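Local coordinates for conserved hypothetical protein (Staphylococcus aureus subsp. aureus, PDB 2AP3), which is of unknown function but belongs to a family of putative cell-wall binding lipoproteins and folds into a bundle of long helices, at residues R64-A67 with V68-I72; F147-L150 with N151-D154; A155-Q158 with G159-K163; K173-E176 with V177-Y181. All coordinates share one frame; numbering follows the deposited sequence.

Contact 1 comes first along the chain, near the start of helix 61-96. Contact 2 covers the last turn of helix 109-150 and the loop after it. Contact 3 starts where contact 2 stops, at the first turn of helix 157-195, and contact 4 lies further along that helix. All four are local and in series, so none nests in or crosses another. Contact 2 is the hub at this end of the bundle. K69 of contact 1 bonds to N151, and Y149 reaches T156 and K163 of contact 3. Contact 4 stands apart, its centre about 27 Å from that of contact 3.

Contact 1: residues R64-A67 with V68-I72; sequences RGKA and VKDLI
K66 and D70 form an i to i+4 salt bridge on the outer face of helix 61-96, close to its N-terminal end. This is a local contact within one continuous helix. NZ of K66 lies 2.5 Å from OD2 of D70, though the exact length is doubtful. The ammonium meets OD2 on its syn side, the side that faces the other carboxylate oxygen. CG of K66 is anti to the backbone N (chi1 -177°). The chain runs straight from there and bends only at its last torsion, chi4 -61°, which turns NZ onto the carboxylate. D70 starts one turn later, and its CB points toward the segment 64-67.

The backbone beneath is regular alpha helix. V68 N, K69 N, D70 N and L71 N donate in turn to the carbonyl oxygens of R64, G65, K66 and A67. The pair sits on the polar side of an amphipathic bundle helix. On the buried side, V68 packs on L150 and L71 on F147 of helix 109-150, and L71 also touches L52. CB of A67 touches D55 in the preceding loop. V68 and L71 also lie over the preceding turn of their own helix. CG2 of V68 is 3.4 Å from O of R64, and CG of L71 is 3.2 Å from O of A67.

K69 runs back along the helix, with its CG 3.3 Å from O of G65. Its NZ then leaves the helix and bonds to OD1 of N151. R64 leads away from the segment 68-72, and its NE donates to O of S58.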
ATOM      1  N   ARG A  64     -14.174 -30.214   7.045  1.00 11.07           N
ATOM      2  CA  ARG A  64     -14.299 -29.421   5.811  1.00 11.55           C
ATOM      3  C   ARG A  64     -15.140 -28.166   6.010  1.00 11.67           C
ATOM      4  O   ARG A  64     -14.737 -27.066   5.587  1.00 11.20           O
ATOM      5  CB  ARG A  64     -14.874 -30.307   4.703  1.00 12.99           C
ATOM      6  CG  ARG A  64     -14.887 -29.631   3.340  1.00 12.97           C
ATOM      7  CD  ARG A  64     -15.704 -30.441   2.347  1.00 20.31           C
ATOM      8  NE  ARG A  64     -14.947 -31.580   1.877  1.00 23.61           N
ATOM      9  CZ  ARG A  64     -15.125 -32.164   0.698  1.00 24.76           C
ATOM     10  NH1 ARG A  64     -16.045 -31.704  -0.140  1.00 24.63           N
ATOM     11  NH2 ARG A  64     -14.367 -33.200   0.362  1.00 23.93           N
ATOM     12  N   GLY A  65     -16.303 -28.310   6.645  1.00 11.02           N
ATOM     13  CA  GLY A  65     -17.183 -27.161   6.831  1.00 11.73           C
ATOM     14  C   GLY A  65     -16.541 -26.098   7.689  1.00 11.03           C
ATOM     15  O   GLY A  65     -16.656 -24.898   7.415  1.00 11.41           O
ATOM     16  N   LYS A  66     -15.846 -26.517   8.744  1.00 11.18           N
ATOM     17  CA  LYS A  66     -15.134 -25.537   9.573  1.00 11.42           C
ATOM     18  C   LYS A  66     -14.052 -24.809   8.771  1.00 11.11           C
ATOM     19  O   LYS A  66     -13.864 -23.601   8.935  1.00 11.50           O
ATOM     20  CB  LYS A  66     -14.541 -26.161  10.849  1.00 11.90           C
ATOM     21  CG  LYS A  66     -13.869 -25.097  11.728  1.00 14.37           C
ATOM     22  CD  LYS A  66     -13.297 -25.654  13.007  1.00 18.42           C
ATOM     23  CE  LYS A  66     -12.771 -24.564  13.928  1.00 21.33           C
ATOM     24  NZ  LYS A  66     -11.671 -23.728  13.372  1.00 25.33           N
ATOM     25  N   ALA A  67     -13.327 -25.545   7.911  1.00 10.98           N
ATOM     26  CA  ALA A  67     -12.254 -24.920   7.114  1.00 11.19           C
ATOM     27  C   ALA A  67     -12.864 -23.871   6.181  1.00 11.25           C
ATOM     28  O   ALA A  67     -12.336 -22.761   6.040  1.00 10.40           O
ATOM     29  CB  ALA A  67     -11.500 -25.961   6.304  1.00 12.60           C
ATOM     30  N   VAL A  68     -13.989 -24.214   5.564  1.00 11.25           N
ATOM     31  CA  VAL A  68     -14.625 -23.261   4.637  1.00 11.48           C
ATOM     32  C   VAL A  68     -15.055 -22.004   5.397  1.00 11.30           C
ATOM     33  O   VAL A  68     -14.786 -20.876   4.976  1.00 11.82           O
ATOM     34  CB  VAL A  68     -15.826 -23.907   3.950  1.00 12.13           C
ATOM     35  CG1 VAL A  68     -16.649 -22.862   3.238  1.00 12.77           C
ATOM     36  CG2 VAL A  68     -15.348 -24.969   2.987  1.00 12.91           C
ATOM     37  N   LYS A  69     -15.702 -22.196   6.544  1.00 10.98           N
ATOM     38  CA  LYS A  69     -16.133 -21.023   7.331  1.00 11.83           C
ATOM     39  C   LYS A  69     -14.937 -20.204   7.831  1.00 10.78           C
ATOM     40  O   LYS A  69     -14.943 -18.955   7.842  1.00 11.51           O
ATOM     41  CB  LYS A  69     -16.989 -21.485   8.494  1.00 12.87           C
ATOM     42  CG  LYS A  69     -18.293 -22.100   7.981  1.00 17.01           C
ATOM     43  CD  LYS A  69     -19.097 -22.753   9.100  1.00 22.94           C
ATOM     44  CE  LYS A  69     -20.247 -23.561   8.540  1.00 26.38           C
ATOM     45  NZ  LYS A  69     -21.160 -22.698   7.730  1.00 28.19           N
ATOM     46  N   ASP A  70     -13.869 -20.899   8.180  1.00 10.51           N
ATOM     47  CA  ASP A  70     -12.652 -20.218   8.611  1.00 10.49           C
ATOM     48  C   ASP A  70     -11.977 -19.443   7.475  1.00  9.97           C
ATOM     49  O   ASP A  70     -11.357 -18.363   7.696  1.00 10.81           O
ATOM     50  CB  ASP A  70     -11.693 -21.245   9.200  1.00 10.77           C
ATOM     51  CG  ASP A  70     -12.114 -21.691  10.592  1.00 12.63           C
ATOM     52  OD1 ASP A  70     -13.053 -21.111  11.200  1.00 17.21           O
ATOM     53  OD2 ASP A  70     -11.458 -22.624  11.100  1.00 16.32           O
ATOM     54  N   LEU A  71     -12.070 -19.986   6.266  1.00 10.67           N
ATOM     55  CA  LEU A  71     -11.526 -19.298   5.093  1.00 10.28           C
ATOM     56  C   LEU A  71     -12.284 -18.009   4.779  1.00 10.77           C
ATOM     57  O   LEU A  71     -11.677 -17.003   4.427  1.00 11.13           O
ATOM     58  CB  LEU A  71     -11.505 -20.219   3.884  1.00 10.05           C
ATOM     59  CG  LEU A  71     -10.377 -21.252   3.945  1.00  8.79           C
ATOM     60  CD1 LEU A  71     -10.681 -22.393   2.971  1.00 13.39           C
ATOM     61  CD2 LEU A  71      -9.006 -20.593   3.660  1.00 11.66           C
ATOM     62  N   ILE A  72     -13.604 -18.027   4.984  1.00 10.35           N
ATOM     63  CA  ILE A  72     -14.423 -16.827   4.782  1.00 11.20           C
ATOM     64  C   ILE A  72     -14.014 -15.788   5.807  1.00 11.21           C
ATOM     65  O   ILE A  72     -13.714 -14.651   5.448  1.00 11.59           O
ATOM     66  CB  ILE A  72     -15.922 -17.149   4.911  1.00 11.76           C
ATOM     67  CG1 ILE A  72     -16.347 -18.051   3.751  1.00 12.30           C
ATOM     68  CG2 ILE A  72     -16.765 -15.851   4.957  1.00 13.16           C
ATOM     69  CD1 ILE A  72     -17.761 -18.626   3.884  1.00 13.20           C
TER

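Contact 2: residues F147-L150 with N151-D154; sequences FKYL and NQND
The backbone N of N151 binds the last turn of helix 109-150, and the side chain of Q152 folds back on that turn beside Y149. N151 N is held by two carbonyls. It donates to O of K148 at 3.0 Å and more weakly to O of F147 at 3.2 Å. N151 N stands well above the K148 carbonyl plane, 70° out of it. It thus has an i to i+3 bond and a weak i to i+4 bond near the end of the helix. CB of N151 also rests 3.5 Å from O of K148.

Q152 bends at chi2 (101°) and returns over the end of the helix. Its CG lies 3.2 Å from O of Y149, and its amide group as a whole lies obliquely by the Y149 ring. The ring and amide planes are 70° apart. The ring of Y149 extends beyond the turn, where its OH bonds to T156 N and K163 makes a cation-pi contact.

The turn lies between helices 61-96 and 157-195. Toward helix 61-96, F147 packs on I72 and N151 on V68. L150 also touches V56 in a loop. Toward helix 157-195, Y149 meets the first turn.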
ATOM      1  N   PHE A 147     -14.961 -18.970  -1.523  1.00 11.86           N
ATOM      2  CA  PHE A 147     -15.247 -19.681  -0.268  1.00 11.80           C
ATOM      3  C   PHE A 147     -16.731 -19.726   0.063  1.00 12.58           C
ATOM      4  O   PHE A 147     -17.217 -20.761   0.564  1.00 12.98           O
ATOM      5  CB  PHE A 147     -14.416 -19.122   0.900  1.00 12.43           C
ATOM      6  CG  PHE A 147     -12.936 -19.076   0.624  1.00 12.54           C
ATOM      7  CD1 PHE A 147     -12.306 -20.094  -0.083  1.00 14.80           C
ATOM      8  CD2 PHE A 147     -12.180 -17.987   1.050  1.00 13.48           C
ATOM      9  CE1 PHE A 147     -10.918 -20.049  -0.369  1.00 13.19           C
ATOM     10  CE2 PHE A 147     -10.798 -17.921   0.767  1.00 12.35           C
ATOM     11  CZ  PHE A 147     -10.168 -18.972   0.068  1.00 13.70           C
ATOM     12  N   LYS A 148     -17.455 -18.646  -0.233  1.00 12.15           N
ATOM     13  CA  LYS A 148     -18.908 -18.642  -0.052  1.00 13.01           C
ATOM     14  C   LYS A 148     -19.575 -19.701  -0.925  1.00 13.76           C
ATOM     15  O   LYS A 148     -20.531 -20.369  -0.499  1.00 13.67           O
ATOM     16  CB  LYS A 148     -19.487 -17.277  -0.358  1.00 12.29           C
ATOM     17  CG  LYS A 148     -19.250 -16.263   0.750  1.00 13.66           C
ATOM     18  CD  LYS A 148     -19.990 -14.910   0.488  1.00 14.16           C
ATOM     19  CE  LYS A 148     -21.523 -15.037   0.342  1.00 16.68           C
ATOM     20  NZ  LYS A 148     -22.131 -13.714   0.027  1.00 18.36           N
ATOM     21  N   TYR A 149     -19.064 -19.865  -2.145  1.00 13.73           N
ATOM     22  CA  TYR A 149     -19.587 -20.891  -3.036  1.00 14.84           C
ATOM     23  C   TYR A 149     -19.395 -22.291  -2.436  1.00 14.78           C
ATOM     24  O   TYR A 149     -20.269 -23.147  -2.510  1.00 15.79           O
ATOM     25  CB  TYR A 149     -18.944 -20.740  -4.416  1.00 15.90           C
ATOM     26  CG  TYR A 149     -19.255 -21.860  -5.384  1.00 16.29           C
ATOM     27  CD1 TYR A 149     -20.528 -22.016  -5.927  1.00 18.45           C
ATOM     28  CD2 TYR A 149     -18.263 -22.753  -5.764  1.00 17.67           C
ATOM     29  CE1 TYR A 149     -20.801 -23.045  -6.812  1.00 18.62           C
ATOM     30  CE2 TYR A 149     -18.529 -23.792  -6.670  1.00 19.75           C
ATOM     31  CZ  TYR A 149     -19.808 -23.927  -7.185  1.00 19.49           C
ATOM     32  OH  TYR A 149     -20.110 -24.946  -8.072  1.00 20.81           O
ATOM     33  N   LEU A 150     -18.266 -22.509  -1.777  1.00 13.35           N
ATOM     34  CA  LEU A 150     -18.060 -23.799  -1.098  1.00 13.66           C
ATOM     35  C   LEU A 150     -18.974 -24.026   0.112  1.00 15.90           C
ATOM     36  O   LEU A 150     -19.138 -25.186   0.532  1.00 15.95           O
ATOM     37  CB  LEU A 150     -16.608 -23.919  -0.600  1.00 13.35           C
ATOM     38  CG  LEU A 150     -15.483 -23.758  -1.633  1.00 13.52           C
ATOM     39  CD1 LEU A 150     -14.140 -23.810  -0.961  1.00 12.83           C
ATOM     40  CD2 LEU A 150     -15.569 -24.832  -2.707  1.00 16.26           C
ATOM     41  N   ASN A 151     -19.500 -22.941   0.704  1.00 17.14           N
ATOM     42  CA  ASN A 151     -20.311 -22.963   1.962  1.00 19.69           C
ATOM     43  C   ASN A 151     -21.808 -23.181   1.714  1.00 21.48           C
ATOM     44  O   ASN A 151     -22.668 -22.942   2.596  1.00 23.71           O
ATOM     45  CB  ASN A 151     -20.107 -21.656   2.759  1.00 19.36           C
ATOM     46  CG  ASN A 151     -20.581 -21.756   4.212  1.00 20.63           C
ATOM     47  OD1 ASN A 151     -20.385 -22.784   4.886  1.00 23.41           O
ATOM     48  ND2 ASN A 151     -21.196 -20.691   4.707  1.00 23.40           N
ATOM     49  N   GLN A 152     -22.134 -23.596   0.500  1.00 22.14           N
ATOM     50  CA  GLN A 152     -23.494 -24.029   0.205  1.00 22.78           C
ATOM     51  C   GLN A 152     -23.464 -25.428  -0.351  1.00 21.95           C
ATOM     52  O   GLN A 152     -22.428 -25.903  -0.796  1.00 21.67           O
ATOM     53  CB  GLN A 152     -24.172 -23.104  -0.802  1.00 23.59           C
ATOM     54  CG  GLN A 152     -23.226 -22.334  -1.725  1.00 28.22           C
ATOM     55  CD  GLN A 152     -23.093 -22.911  -3.131  1.00 32.02           C
ATOM     56  OE1 GLN A 152     -22.827 -24.111  -3.340  1.00 31.81           O
ATOM     57  NE2 GLN A 152     -23.230 -22.029  -4.118  1.00 35.20           N
ATOM     58  N   ASN A 153     -24.627 -26.064  -0.368  1.00 21.79           N
ATOM     59  CA  ASN A 153     -24.740 -27.430  -0.853  1.00 21.47           C
ATOM     60  C   ASN A 153     -24.419 -27.532  -2.335  1.00 21.34           C
ATOM     61  O   ASN A 153     -24.662 -26.594  -3.082  1.00 21.62           O
ATOM     62  CB  ASN A 153     -26.162 -27.939  -0.630  1.00 21.68           C
ATOM     63  CG  ASN A 153     -26.530 -28.050   0.839  1.00 22.32           C
ATOM     64  OD1 ASN A 153     -25.666 -28.266   1.700  1.00 22.87           O
ATOM     65  ND2 ASN A 153     -27.831 -27.922   1.139  1.00 21.74           N
ATOM     66  N   ASP A 154     -23.874 -28.676  -2.754  1.00 22.23           N
ATOM     67  CA  ASP A 154     -23.744 -29.004  -4.194  1.00 22.22           C
ATOM     68  C   ASP A 154     -22.708 -28.187  -5.022  1.00 22.79           C
ATOM     69  O   ASP A 154     -22.905 -27.913  -6.215  1.00 22.61           O
ATOM     70  CB  ASP A 154     -25.143 -29.029  -4.857  1.00 22.96           C
ATOM     71  CG  ASP A 154     -26.109 -29.994  -4.165  1.00 24.59           C
ATOM     72  OD1 ASP A 154     -25.722 -31.159  -3.929  1.00 26.36           O
ATOM     73  OD2 ASP A 154     -27.267 -29.600  -3.867  1.00 24.78           O
TER

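Contact 3: residues A155-Q158 with G159-K163; sequences ATQQ and GVNEK
T156 caps the N terminus of helix 157-195, and Q157 and N161 pair one turn apart on its surface. T156 is the N-cap residue. Its OG1 accepts from G159 N at 3.0 Å, with an N-H...O angle of 162°. The hydroxyl can reach this N-H because chi1 is 75°, which places OG1 between the backbone N and the carbonyl carbon. O of T156 takes V160 N, also at 3.0 Å. The bond to OG1 is the capping bond, and the one to O is the first i to i+4 bond of the helix.

The tighter part of the contact is here, round G159 and V160. G159 has no side chain, and OH of Y149 comes close to its CA. CG2 of V160 lies 3.4 Å from O of T156, and V160 also packs on L150 of helix 109-150.

The Q157 amide flanks V160 at the margin of this tight part, with NE2 of Q157 3.8 Å from CG1 of V160. The Q157 chain bends at chi2 and carries its amide forward along the helix, toward N161. NE2 of Q157 donates to OD1 of N161 at 2.9 Å. The acceptor lies in the amide plane of Q157, but the donor stands 37° out of the N161 carbonyl plane.

The solvent side is looser and polar. Q158 is exposed and extends outward from the helix. Beside it, a water joins the backbone to a carboxylate. It donates to OE1 of E162 at 2.8 Å and only weakly to O of Q158, at 3.5 Å.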
ATOM      1  N   ALA A 155     -21.592 -27.812  -4.402  1.00 22.47           N
ATOM      2  CA  ALA A 155     -20.497 -27.176  -5.158  1.00 21.85           C
ATOM      3  C   ALA A 155     -19.892 -28.205  -6.107  1.00 20.75           C
ATOM      4  O   ALA A 155     -19.800 -29.394  -5.752  1.00 21.94           O
ATOM      5  CB  ALA A 155     -19.412 -26.608  -4.205  1.00 21.23           C
ATOM      6  N   THR A 156     -19.504 -27.740  -7.303  1.00 19.93           N
ATOM      7  CA  THR A 156     -18.862 -28.595  -8.311  1.00 19.27           C
ATOM      8  C   THR A 156     -17.430 -28.141  -8.648  1.00 17.96           C
ATOM      9  O   THR A 156     -17.056 -26.977  -8.425  1.00 18.36           O
ATOM     10  CB  THR A 156     -19.666 -28.617  -9.627  1.00 19.32           C
ATOM     11  OG1 THR A 156     -19.464 -27.390 -10.326  1.00 19.26           O
ATOM     12  CG2 THR A 156     -21.176 -28.839  -9.354  1.00 21.02           C
ATOM     13  N   GLN A 157     -16.639 -29.055  -9.206  1.00 16.93           N
ATOM     14  CA  GLN A 157     -15.309 -28.700  -9.702  1.00 16.77           C
ATOM     15  C   GLN A 157     -15.345 -27.615 -10.774  1.00 16.92           C
ATOM     16  O   GLN A 157     -14.517 -26.716 -10.773  1.00 16.18           O
ATOM     17  CB  GLN A 157     -14.539 -29.915 -10.230  1.00 15.75           C
ATOM     18  CG  GLN A 157     -13.066 -29.590 -10.446  1.00 17.09           C
ATOM     19  CD  GLN A 157     -12.365 -29.317  -9.130  1.00 16.91           C
ATOM     20  OE1 GLN A 157     -12.440 -30.139  -8.223  1.00 15.74           O
ATOM     21  NE2 GLN A 157     -11.657 -28.186  -9.033  1.00 16.51           N
ATOM     22  N   GLN A 158     -16.313 -27.714 -11.687  1.00 17.69           N
ATOM     23  CA  GLN A 158     -16.502 -26.719 -12.726  1.00 19.80           C
ATOM     24  C   GLN A 158     -16.669 -25.316 -12.117  1.00 18.95           C
ATOM     25  O   GLN A 158     -16.031 -24.355 -12.574  1.00 19.17           O
ATOM     26  CB  GLN A 158     -17.721 -27.112 -13.588  1.00 18.94           C
ATOM     27  CG  GLN A 158     -17.972 -26.221 -14.793  1.00 22.41           C
ATOM     28  CD  GLN A 158     -19.054 -26.777 -15.729  1.00 22.94           C
ATOM     29  OE1 GLN A 158     -19.865 -27.633 -15.343  1.00 27.41           O
ATOM     30  NE2 GLN A 158     -19.070 -26.280 -16.969  1.00 27.55           N
ATOM     31  N   GLY A 159     -17.500 -25.218 -11.077  1.00 18.61           N
ATOM     32  CA  GLY A 159     -17.735 -23.947 -10.381  1.00 17.64           C
ATOM     33  C   GLY A 159     -16.476 -23.439  -9.687  1.00 16.87           C
ATOM     34  O   GLY A 159     -16.128 -22.262  -9.770  1.00 16.46           O
ATOM     35  N   VAL A 160     -15.809 -24.340  -8.986  1.00 16.44           N
ATOM     36  CA  VAL A 160     -14.532 -24.000  -8.333  1.00 15.51           C
ATOM     37  C   VAL A 160     -13.540 -23.457  -9.350  1.00 16.36           C
ATOM     38  O   VAL A 160     -12.889 -22.431  -9.108  1.00 16.46           O
ATOM     39  CB  VAL A 160     -13.932 -25.230  -7.598  1.00 15.71           C
ATOM     40  CG1 VAL A 160     -12.469 -24.975  -7.204  1.00 13.33           C
ATOM     41  CG2 VAL A 160     -14.735 -25.568  -6.387  1.00 15.02           C
ATOM     42  N   ASN A 161     -13.427 -24.124 -10.500  1.00 16.58           N
ATOM     43  CA  ASN A 161     -12.451 -23.709 -11.501  1.00 17.74           C
ATOM     44  C   ASN A 161     -12.759 -22.337 -12.069  1.00 18.67           C
ATOM     45  O   ASN A 161     -11.860 -21.533 -12.262  1.00 19.77           O
ATOM     46  CB  ASN A 161     -12.367 -24.736 -12.631  1.00 17.55           C
ATOM     47  CG  ASN A 161     -11.765 -26.053 -12.178  1.00 17.76           C
ATOM     48  OD1 ASN A 161     -11.222 -26.163 -11.082  1.00 18.35           O
ATOM     49  ND2 ASN A 161     -11.862 -27.070 -13.032  1.00 18.16           N
ATOM     50  N   GLU A 162     -14.042 -22.077 -12.289  1.00 20.60           N
ATOM     51  CA  GLU A 162     -14.507 -20.814 -12.868  1.00 22.73           C
ATOM     52  C   GLU A 162     -14.234 -19.669 -11.911  1.00 22.56           C
ATOM     53  O   GLU A 162     -13.857 -18.570 -12.322  1.00 24.15           O
ATOM     54  CB  GLU A 162     -16.001 -20.912 -13.167  1.00 22.61           C
ATOM     55  CG  GLU A 162     -16.623 -19.668 -13.810  1.00 25.86           C
ATOM     56  CD  GLU A 162     -18.134 -19.776 -13.923  1.00 25.48           C
ATOM     57  OE1 GLU A 162     -18.681 -20.890 -13.743  1.00 33.14           O
ATOM     58  OE2 GLU A 162     -18.782 -18.737 -14.187  1.00 32.40           O
ATOM     59  N   LYS A 163     -14.395 -19.923 -10.624  1.00 22.50           N
ATOM     60  CA  LYS A 163     -14.119 -18.880  -9.637  1.00 22.78           C
ATOM     61  C   LYS A 163     -12.632 -18.690  -9.381  1.00 22.46           C
ATOM     62  O   LYS A 163     -12.174 -17.581  -9.042  1.00 22.26           O
ATOM     63  CB  LYS A 163     -14.913 -19.160  -8.367  1.00 22.74           C
ATOM     64  CG  LYS A 163     -16.396 -19.048  -8.657  1.00 24.22           C
ATOM     65  CD  LYS A 163     -17.286 -19.493  -7.529  1.00 26.16           C
ATOM     66  CE  LYS A 163     -18.706 -19.793  -8.029  1.00 28.80           C
ATOM     67  NZ  LYS A 163     -19.305 -18.748  -8.907  1.00 28.41           N
TER
HETATM   68  O   HOH W   1     -17.775 -23.093 -15.298  1.00 40.35           O

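Contact 4: residues K173-E176 with V177-Y181; sequences KLKE and VSDKY
In K175 chi1 is -165°, which swings the chain away from its own N, while in D179 CG sits beside the N and opposite the carbonyl carbon. These torsions bring the two side chains together across one turn of helix 157-195. The lysine chain is extended until chi4, which at -27° is off a staggered position and turns NZ toward the aspartate. NZ of K175 then lies 2.8 Å from OD2 of D179, and 3.3 Å from OD1 of the same residue. It meets OD2 on the syn side, 17° out of the carboxylate plane. This is an i to i+4 salt bridge on an exposed face, and D179 N donates to O of K175 beneath it.

A second polar link follows along the helix. A water donates to O of E176 at 2.9 Å and accepts from NZ of K180 at 2.9 Å. The E176 carbonyl also takes K180 N, so it has two donors. CG of K180 lies 3.3 Å from this same oxygen of E176.

The apolar contact is a loose one, between CD1 of L174 and CG1 of V177 at 4.3 Å. The same CG1 of V177 packs closely over the helix backbone, 3.3 Å from O of L174.

K175, E176, D179 and K180 are exposed, while V177, K173 and Y181 face helix 109-150. V177 packs on D131 and A135 of that helix. K173 touches K138 and Y181 touches K125, and the Y181 ring meets H129 edge-to-face.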
ATOM      1  N   LYS A 173      -3.351  -8.850 -12.161  1.00 17.68           N
ATOM      2  CA  LYS A 173      -3.550  -7.417 -12.122  1.00 17.81           C
ATOM      3  C   LYS A 173      -2.929  -6.782 -10.874  1.00 17.10           C
ATOM      4  O   LYS A 173      -2.348  -5.686 -10.954  1.00 17.04           O
ATOM      5  CB  LYS A 173      -5.033  -7.113 -12.200  1.00 18.52           C
ATOM      6  CG  LYS A 173      -5.688  -7.504 -13.521  1.00 21.50           C
ATOM      7  CD  LYS A 173      -6.996  -6.735 -13.695  1.00 27.39           C
ATOM      8  CE  LYS A 173      -8.097  -7.208 -12.741  1.00 30.19           C
ATOM      9  NZ  LYS A 173      -9.012  -6.073 -12.402  1.00 28.24           N
ATOM     10  N   LEU A 174      -3.049  -7.451  -9.724  1.00 16.15           N
ATOM     11  CA  LEU A 174      -2.467  -6.917  -8.497  1.00 16.10           C
ATOM     12  C   LEU A 174      -0.942  -6.820  -8.634  1.00 16.81           C
ATOM     13  O   LEU A 174      -0.344  -5.828  -8.193  1.00 17.74           O
ATOM     14  CB  LEU A 174      -2.873  -7.744  -7.275  1.00 16.34           C
ATOM     15  CG  LEU A 174      -2.226  -7.418  -5.917  1.00 15.53           C
ATOM     16  CD1 LEU A 174      -2.506  -5.966  -5.499  1.00 16.40           C
ATOM     17  CD2 LEU A 174      -2.648  -8.433  -4.865  1.00 15.60           C
ATOM     18  N   LYS A 175      -0.334  -7.839  -9.271  1.00 17.84           N
ATOM     19  CA  LYS A 175       1.117  -7.787  -9.541  1.00 18.60           C
ATOM     20  C   LYS A 175       1.546  -6.606 -10.416  1.00 18.85           C
ATOM     21  O   LYS A 175       2.539  -5.939 -10.121  1.00 19.62           O
ATOM     22  CB  LYS A 175       1.643  -9.115 -10.115  1.00 18.10           C
ATOM     23  CG  LYS A 175       3.182  -9.215 -10.067  1.00 20.20           C
ATOM     24  CD  LYS A 175       3.695 -10.313 -10.974  1.00 21.74           C
ATOM     25  CE  LYS A 175       5.249 -10.378 -11.005  1.00 22.32           C
ATOM     26  NZ  LYS A 175       5.920  -9.081 -10.705  1.00 23.26           N
ATOM     27  N   GLU A 176       0.796  -6.335 -11.474  1.00 19.29           N
ATOM     28  CA  GLU A 176       1.077  -5.211 -12.358  1.00 19.59           C
ATOM     29  C   GLU A 176       1.072  -3.898 -11.555  1.00 19.25           C
ATOM     30  O   GLU A 176       1.991  -3.093 -11.676  1.00 19.39           O
ATOM     31  CB  GLU A 176       0.033  -5.130 -13.467  1.00 19.57           C
ATOM     32  CG  GLU A 176       0.031  -6.307 -14.438  1.00 21.99           C
ATOM     33  CD  GLU A 176      -1.064  -6.186 -15.495  1.00 22.30           C
ATOM     34  OE1 GLU A 176      -1.641  -5.082 -15.651  1.00 28.38           O
ATOM     35  OE2 GLU A 176      -1.333  -7.185 -16.198  1.00 27.21           O
ATOM     36  N   VAL A 177       0.057  -3.707 -10.707  1.00 19.06           N
ATOM     37  CA  VAL A 177      -0.072  -2.444  -9.967  1.00 19.22           C
ATOM     38  C   VAL A 177       0.878  -2.352  -8.759  1.00 19.26           C
ATOM     39  O   VAL A 177       1.394  -1.265  -8.453  1.00 19.92           O
ATOM     40  CB  VAL A 177      -1.562  -2.111  -9.599  1.00 19.29           C
ATOM     41  CG1 VAL A 177      -2.112  -3.026  -8.547  1.00 20.29           C
ATOM     42  CG2 VAL A 177      -1.676  -0.664  -9.152  1.00 20.88           C
ATOM     43  N   SER A 178       1.124  -3.484  -8.110  1.00 19.39           N
ATOM     44  CA  SER A 178       2.059  -3.554  -6.998  1.00 20.30           C
ATOM     45  C   SER A 178       3.474  -3.194  -7.484  1.00 20.59           C
ATOM     46  O   SER A 178       4.169  -2.418  -6.827  1.00 20.62           O
ATOM     47  CB  SER A 178       2.019  -4.948  -6.355  1.00 20.72           C
ATOM     48  OG  SER A 178       2.913  -5.030  -5.253  1.00 23.01           O
ATOM     49  N   ASP A 179       3.883  -3.763  -8.625  1.00 20.95           N
ATOM     50  CA  ASP A 179       5.148  -3.403  -9.310  1.00 21.17           C
ATOM     51  C   ASP A 179       5.255  -1.896  -9.597  1.00 21.24           C
ATOM     52  O   ASP A 179       6.310  -1.276  -9.399  1.00 21.57           O
ATOM     53  CB  ASP A 179       5.317  -4.175 -10.645  1.00 21.64           C
ATOM     54  CG  ASP A 179       5.763  -5.630 -10.455  1.00 23.11           C
ATOM     55  OD1 ASP A 179       5.975  -6.058  -9.301  1.00 23.61           O
ATOM     56  OD2 ASP A 179       5.913  -6.348 -11.488  1.00 23.46           O
ATOM     57  N   LYS A 180       4.178  -1.311 -10.103  1.00 20.94           N
ATOM     58  CA  LYS A 180       4.157   0.122 -10.390  1.00 21.37           C
ATOM     59  C   LYS A 180       4.309   0.944  -9.109  1.00 21.39           C
ATOM     60  O   LYS A 180       4.965   1.994  -9.097  1.00 20.81           O
ATOM     61  CB  LYS A 180       2.861   0.503 -11.096  1.00 21.47           C
ATOM     62  CG  LYS A 180       2.730  -0.032 -12.508  1.00 23.91           C
ATOM     63  CD  LYS A 180       1.637   0.714 -13.262  1.00 28.90           C
ATOM     64  CE  LYS A 180       1.716   0.451 -14.760  1.00 29.92           C
ATOM     65  NZ  LYS A 180       1.308  -0.937 -15.134  1.00 30.00           N
ATOM     66  N   TYR A 181       3.692   0.473  -8.024  1.00 21.16           N
ATOM     67  CA  TYR A 181       3.747   1.190  -6.752  1.00 21.26           C
ATOM     68  C   TYR A 181       5.158   1.135  -6.172  1.00 21.41           C
ATOM     69  O   TYR A 181       5.690   2.140  -5.711  1.00 21.30           O
ATOM     70  CB  TYR A 181       2.718   0.638  -5.745  1.00 21.21           C
ATOM     71  CG  TYR A 181       2.636   1.455  -4.472  1.00 20.49           C
ATOM     72  CD1 TYR A 181       2.241   2.787  -4.505  1.00 19.26           C
ATOM     73  CD2 TYR A 181       2.930   0.883  -3.232  1.00 20.18           C
ATOM     74  CE1 TYR A 181       2.169   3.539  -3.352  1.00 18.85           C
ATOM     75  CE2 TYR A 181       2.861   1.628  -2.070  1.00 19.59           C
ATOM     76  CZ  TYR A 181       2.481   2.954  -2.145  1.00 19.35           C
ATOM     77  OH  TYR A 181       2.402   3.694  -0.997  1.00 22.50           O
TER
HETATM   78  O   HOH W   2       3.426  -2.615 -14.106  1.00 29.35           O